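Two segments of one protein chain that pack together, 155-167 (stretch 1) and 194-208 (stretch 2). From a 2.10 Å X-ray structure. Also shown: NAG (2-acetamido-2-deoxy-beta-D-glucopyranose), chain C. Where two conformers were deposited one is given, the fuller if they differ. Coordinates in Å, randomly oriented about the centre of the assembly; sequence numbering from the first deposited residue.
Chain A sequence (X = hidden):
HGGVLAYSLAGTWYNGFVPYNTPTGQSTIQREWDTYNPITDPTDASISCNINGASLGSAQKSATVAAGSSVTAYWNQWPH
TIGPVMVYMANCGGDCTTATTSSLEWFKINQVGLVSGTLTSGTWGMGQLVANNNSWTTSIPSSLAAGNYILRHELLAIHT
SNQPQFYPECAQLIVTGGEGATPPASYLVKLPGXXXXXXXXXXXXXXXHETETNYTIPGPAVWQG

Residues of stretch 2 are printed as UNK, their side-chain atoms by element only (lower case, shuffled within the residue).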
# COMPACT_ATOMS: atom_id res chain seq x y z
N LEU A 155 -2.00 1.01 4.92
CA LEU A 155 -2.34 0.71 6.30
C LEU A 155 -3.81 1.01 6.47
O LEU A 155 -4.28 2.08 6.05
CB LEU A 155 -1.52 1.57 7.26
CG LEU A 155 0.00 1.46 7.13
CD1 LEU A 155 0.68 2.26 8.24
CD2 LEU A 155 0.48 0.02 7.16
N LEU A 156 -4.54 0.07 7.06
CA LEU A 156 -5.95 0.25 7.36
C LEU A 156 -6.06 0.23 8.88
O LEU A 156 -6.10 -0.83 9.48
CB LEU A 156 -6.79 -0.86 6.71
CG LEU A 156 -8.26 -0.99 7.13
CD1 LEU A 156 -8.99 0.34 7.07
CD2 LEU A 156 -8.97 -2.05 6.30
N ALA A 157 -6.08 1.42 9.47
CA ALA A 157 -6.26 1.58 10.91
C ALA A 157 -7.75 1.54 11.23
O ALA A 157 -8.52 2.34 10.69
CB ALA A 157 -5.64 2.89 11.38
N ILE A 158 -8.14 0.63 12.12
CA ILE A 158 -9.56 0.38 12.46
C ILE A 158 -9.84 0.53 13.96
O ILE A 158 -10.73 -0.12 14.52
CB ILE A 158 -10.02 -1.00 11.93
CG1 ILE A 158 -9.22 -2.16 12.55
CG2 ILE A 158 -9.91 -1.03 10.41
CD1 ILE A 158 -9.73 -3.53 12.15
N HIS A 159 -9.07 1.42 14.59
CA HIS A 159 -9.20 1.75 16.01
C HIS A 159 -10.40 2.65 16.33
O HIS A 159 -10.79 2.73 17.50
CB HIS A 159 -7.92 2.41 16.53
CG HIS A 159 -7.53 3.65 15.79
ND1 HIS A 159 -6.82 3.62 14.61
CD2 HIS A 159 -7.78 4.95 16.05
CE1 HIS A 159 -6.64 4.86 14.18
NE2 HIS A 159 -7.20 5.68 15.04
N THR A 160 -10.94 3.35 15.34
CA THR A 160 -12.15 4.17 15.52
C THR A 160 -13.37 3.42 14.99
O THR A 160 -13.41 3.07 13.81
CB THR A 160 -12.05 5.52 14.79
OG1 THR A 160 -10.90 6.21 15.27
CG2 THR A 160 -13.28 6.39 15.02
N SER A 161 -14.34 3.19 15.87
CA SER A 161 -15.57 2.44 15.56
C SER A 161 -16.26 2.88 14.28
O SER A 161 -16.71 4.02 14.19
CB SER A 161 -16.57 2.59 16.71
OG SER A 161 -16.02 2.07 17.90
N ASN A 162 -16.30 1.99 13.30
CA ASN A 162 -17.03 2.19 12.03
C ASN A 162 -16.50 3.30 11.10
O ASN A 162 -17.18 3.68 10.16
CB ASN A 162 -18.53 2.36 12.29
CG ASN A 162 -19.11 1.24 13.13
OD1 ASN A 162 -19.36 1.42 14.33
ND2 ASN A 162 -19.30 0.07 12.52
N GLN A 163 -15.31 3.83 11.40
CA GLN A 163 -14.62 4.77 10.53
C GLN A 163 -13.29 4.12 10.16
O GLN A 163 -12.36 4.08 10.98
CB GLN A 163 -14.37 6.12 11.22
CG GLN A 163 -13.84 7.19 10.27
CD GLN A 163 -13.44 8.47 10.97
OE1 GLN A 163 -12.34 8.99 10.76
NE2 GLN A 163 -14.32 9.00 11.81
N PRO A 164 -13.20 3.58 8.93
CA PRO A 164 -11.92 3.05 8.47
C PRO A 164 -10.98 4.17 8.10
O PRO A 164 -11.43 5.22 7.65
CB PRO A 164 -12.29 2.24 7.23
CG PRO A 164 -13.54 2.88 6.73
CD PRO A 164 -14.28 3.32 7.95
N GLN A 165 -9.69 3.97 8.34
CA GLN A 165 -8.67 4.95 7.99
C GLN A 165 -7.65 4.28 7.08
O GLN A 165 -6.81 3.50 7.54
CB GLN A 165 -8.01 5.47 9.25
CG GLN A 165 -8.93 6.32 10.10
CD GLN A 165 -8.26 6.83 11.36
OE1 GLN A 165 -7.04 6.77 11.51
NE2 GLN A 165 -9.07 7.32 12.29
N PHE A 166 -7.77 4.57 5.78
CA PHE A 166 -6.86 4.08 4.77
C PHE A 166 -5.71 5.06 4.60
O PHE A 166 -5.94 6.26 4.43
CB PHE A 166 -7.60 3.92 3.44
CG PHE A 166 -8.76 2.97 3.50
CD1 PHE A 166 -8.57 1.62 3.26
CD2 PHE A 166 -10.04 3.42 3.80
CE1 PHE A 166 -9.64 0.73 3.32
CE2 PHE A 166 -11.11 2.54 3.85
CZ PHE A 166 -10.91 1.19 3.62
N TYR A 167 -4.48 4.55 4.66
CA TYR A 167 -3.27 5.36 4.47
C TYR A 167 -2.43 4.74 3.35
O TYR A 167 -1.58 3.89 3.62
CB TYR A 167 -2.44 5.41 5.74
CG TYR A 167 -3.11 6.07 6.92
CD1 TYR A 167 -3.05 7.45 7.09
CD2 TYR A 167 -3.75 5.31 7.89
CE1 TYR A 167 -3.64 8.06 8.19
CE2 TYR A 167 -4.35 5.91 8.99
CZ TYR A 167 -4.27 7.28 9.14
OH TYR A 167 -4.87 7.88 10.21
N UNK A 194 -12.34 -2.03 -5.07
CA UNK A 194 -12.00 -3.20 -4.25
C UNK A 194 -12.67 -3.22 -2.89
O UNK A 194 -12.99 -4.30 -2.39
c UNK A 194 -10.49 -3.28 -4.06
N UNK A 195 -12.86 -2.03 -2.31
CA UNK A 195 -13.34 -1.89 -0.93
C UNK A 195 -14.72 -1.25 -0.91
O UNK A 195 -15.08 -0.50 -1.81
c UNK A 195 -9.90 -0.48 -0.12
c UNK A 195 -12.39 -0.99 -0.12
c UNK A 195 -8.56 -0.85 -0.06
c UNK A 195 -9.23 -3.14 0.14
c UNK A 195 -10.57 -2.77 0.08
c UNK A 195 -8.23 -2.18 0.07
c UNK A 195 -10.93 -1.42 -0.07
o UNK A 195 -6.90 -2.55 0.13
N UNK A 196 -15.49 -1.56 0.13
CA UNK A 196 -16.72 -0.84 0.43
C UNK A 196 -17.10 -0.99 1.89
O UNK A 196 -16.56 -1.84 2.60
o UNK A 196 -18.42 -2.55 -0.02
c UNK A 196 -17.88 -1.31 -0.46
N UNK A 197 -18.07 -0.18 2.32
CA UNK A 197 -18.59 -0.23 3.69
C UNK A 197 -19.44 -1.47 4.02
O UNK A 197 -19.89 -1.60 5.15
c UNK A 197 -18.28 2.66 6.81
c UNK A 197 -19.37 1.05 4.01
s UNK A 197 -17.26 2.31 5.38
c UNK A 197 -18.50 2.31 4.07
N UNK A 198 -19.66 -2.38 3.06
CA UNK A 198 -20.25 -3.69 3.37
C UNK A 198 -19.21 -4.79 3.66
O UNK A 198 -19.57 -5.89 4.09
c UNK A 198 -21.22 -4.13 2.25
o UNK A 198 -20.60 -4.09 0.99
N UNK A 199 -17.92 -4.49 3.46
CA UNK A 199 -16.84 -5.42 3.83
C UNK A 199 -16.72 -5.51 5.35
O UNK A 199 -16.62 -4.46 6.01
c UNK A 199 -15.45 -4.95 1.78
o UNK A 199 -16.13 -5.76 1.14
c UNK A 199 -15.50 -4.95 3.28
o UNK A 199 -14.69 -4.15 1.22
N UNK A 200 -16.67 -6.74 5.90
CA UNK A 200 -16.58 -6.90 7.37
C UNK A 200 -15.33 -6.30 8.00
O UNK A 200 -15.37 -5.89 9.15
c UNK A 200 -16.82 -8.04 5.23
c UNK A 200 -17.20 -8.97 6.34
c UNK A 200 -16.59 -8.41 7.57
N UNK A 201 -14.23 -6.28 7.25
CA UNK A 201 -12.99 -5.67 7.72
C UNK A 201 -12.87 -4.17 7.54
O UNK A 201 -11.90 -3.58 8.02
N UNK A 202 -13.84 -3.54 6.87
CA UNK A 202 -13.81 -2.10 6.57
C UNK A 202 -14.74 -1.30 7.48
O UNK A 202 -14.33 -0.27 8.01
c UNK A 202 -13.15 -2.49 4.17
c UNK A 202 -14.18 -1.83 5.09
c UNK A 202 -14.26 -0.33 4.79
N UNK A 203 -15.99 -1.76 7.61
CA UNK A 203 -16.98 -1.13 8.47
C UNK A 203 -17.11 -2.00 9.70
O UNK A 203 -17.96 -2.88 9.78
c UNK A 203 -18.31 -1.00 7.72
c UNK A 203 -19.38 -0.26 8.51
n UNK A 203 -20.63 -0.41 8.09
o UNK A 203 -19.08 0.47 9.47
N UNK A 204 -16.25 -1.73 10.68
CA UNK A 204 -16.08 -2.60 11.84
C UNK A 204 -16.00 -1.76 13.10
O UNK A 204 -15.41 -0.69 13.11
c UNK A 204 -14.83 -3.50 11.68
c UNK A 204 -14.74 -4.54 12.80
c UNK A 204 -13.54 -2.67 11.60
c UNK A 204 -13.84 -5.70 12.47
N UNK A 205 -16.64 -2.26 14.15
CA UNK A 205 -16.52 -1.70 15.48
C UNK A 205 -15.89 -2.82 16.29
O UNK A 205 -16.58 -3.74 16.72
c UNK A 205 -17.91 -1.33 16.02
o UNK A 205 -16.82 -0.51 18.03
o UNK A 205 -18.98 -0.89 18.10
c UNK A 205 -17.89 -0.88 17.49
N UNK A 206 -14.57 -2.73 16.48
CA UNK A 206 -13.82 -3.76 17.22
C UNK A 206 -14.26 -3.89 18.69
O UNK A 206 -14.20 -4.97 19.27
c UNK A 206 -11.82 -3.60 15.67
c UNK A 206 -12.28 -3.57 17.13
c UNK A 206 -11.81 -2.28 17.83
c UNK A 206 -10.31 -2.12 17.85
N UNK A 207 -14.74 -2.78 19.26
CA UNK A 207 -15.12 -2.71 20.69
C UNK A 207 -16.43 -3.43 21.05
O UNK A 207 -16.64 -3.76 22.21
c UNK A 207 -11.48 0.68 20.00
c UNK A 207 -13.87 -0.55 20.77
c UNK A 207 -15.15 -1.25 21.16
c UNK A 207 -12.68 1.10 19.44
c UNK A 207 -12.64 -0.96 21.30
c UNK A 207 -13.87 0.49 19.83
o UNK A 207 -10.29 1.25 19.65
c UNK A 207 -11.45 -0.35 20.92
N UNK A 208 -17.29 -3.68 20.07
CA UNK A 208 -18.45 -4.57 20.25
C UNK A 208 -18.17 -6.02 19.81
O UNK A 208 -19.10 -6.80 19.66
o UNK A 208 -19.94 -2.70 19.90
c UNK A 208 -19.64 -4.02 19.47
C1 NAG C . -15.77 -13.17 11.41
C2 NAG C . -16.08 -12.15 10.31
C3 NAG C . -17.58 -11.96 10.11
C4 NAG C . -18.24 -13.29 9.82
C5 NAG C . -17.98 -14.24 11.00
C6 NAG C . -18.57 -15.62 10.68
C7 NAG C . -14.56 -10.24 9.97
C8 NAG C . -14.14 -8.89 10.46
N2 NAG C . -15.55 -10.83 10.64
O3 NAG C . -17.79 -11.04 9.04
O4 NAG C . -19.66 -13.13 9.62
O5 NAG C . -16.57 -14.36 11.26
O6 NAG C . -18.24 -16.54 11.73
O7 NAG C . -14.00 -10.76 9.02
O HOH W 1 -13.34 -0.27 15.14

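Position 194 carries one carbon and touches nothing on stretch 1: Ala194. Position 195 has one carbon, then a six-carbon ring bearing an oxygen. The ring lies nearly parallel to that of Phe166, planes at 18°, but slid so far that the two barely overlap. This is Tyr195, whose CD2 is 3.7 Å from Phe166 CE1.

Position 196, one carbon then one oxygen, points away from stretch 1: Ser196. Position 197 is an unbranched chain of two carbons, a sulfur and a carbon, its end curling back toward Asn162 and Pro164; the sulfur identifies Met197, with SD 4.0 Å from Pro164 CG. Position 198, again a carbon and an oxygen, is out of reach: Ser198. Its OG lies 2.9 Å from Ser196 OG in a hydrogen bond.

At 199 two carbons end in two oxygens, making Asp199; its OD2 accepts from Ser196 N at 2.9 Å, tying together a type I turn. Position 200 closes three carbons onto its own nitrogen, so it is Pro200, beside the sugar. Position 201 has no side chain: Gly201, whose carbonyl O sits 3.7 Å from Leu156 CD2.

Position 202 is one carbon carrying two more, wedged against proline and phenylalanine of stretch 1. As Val202, it sets CG1 3.8 Å from Pro164 CG and 3.9 Å from Phe166 CZ, at the ring's edge. Position 203 has two carbons, the second with one oxygen and one nitrogen: Asn203. Its OD1 accepts from Asn162 ND2 at 3.1 Å, while its ND2 donates to Met197 O at 3.3 Å.

Position 204 has four carbons forked at the first, with one longer arm: Ile204. Although CB points away, CG2 reaches 3.9 Å from Ile158 CB. Position 205, two carbons and two terminal oxygens, is Asp205; OD1 accepts from Ser161 OG at 2.7 Å. Position 206 repeats the forked four carbons: Ile206, its CG2 4.1 Å from Ile158 CD1. Position 207 has one carbon, set toward stretch 1, then a six-carbon ring bearing an oxygen: Tyr207, whose OH donates to His159 O at 2.7 Å. Position 208, one carbon and one oxygen, is Ser208; OG donates to Asp205 OD2 at 2.7 Å.

The contact pairs an apolar layer, from Phe166 through Pro164 and Ile158, with polar links around the type II turn. Asn162 N donates to Ile204 O at 2.8 Å, joining the backbones directly; a water bridges Ile158 O, Ile204 O and Ile206 N. The rule is to pack the side chains and let specific hydrogen bonds fix the loop.

Stretch 2, residues 194-208: AYSMSDPGVNIDIYS
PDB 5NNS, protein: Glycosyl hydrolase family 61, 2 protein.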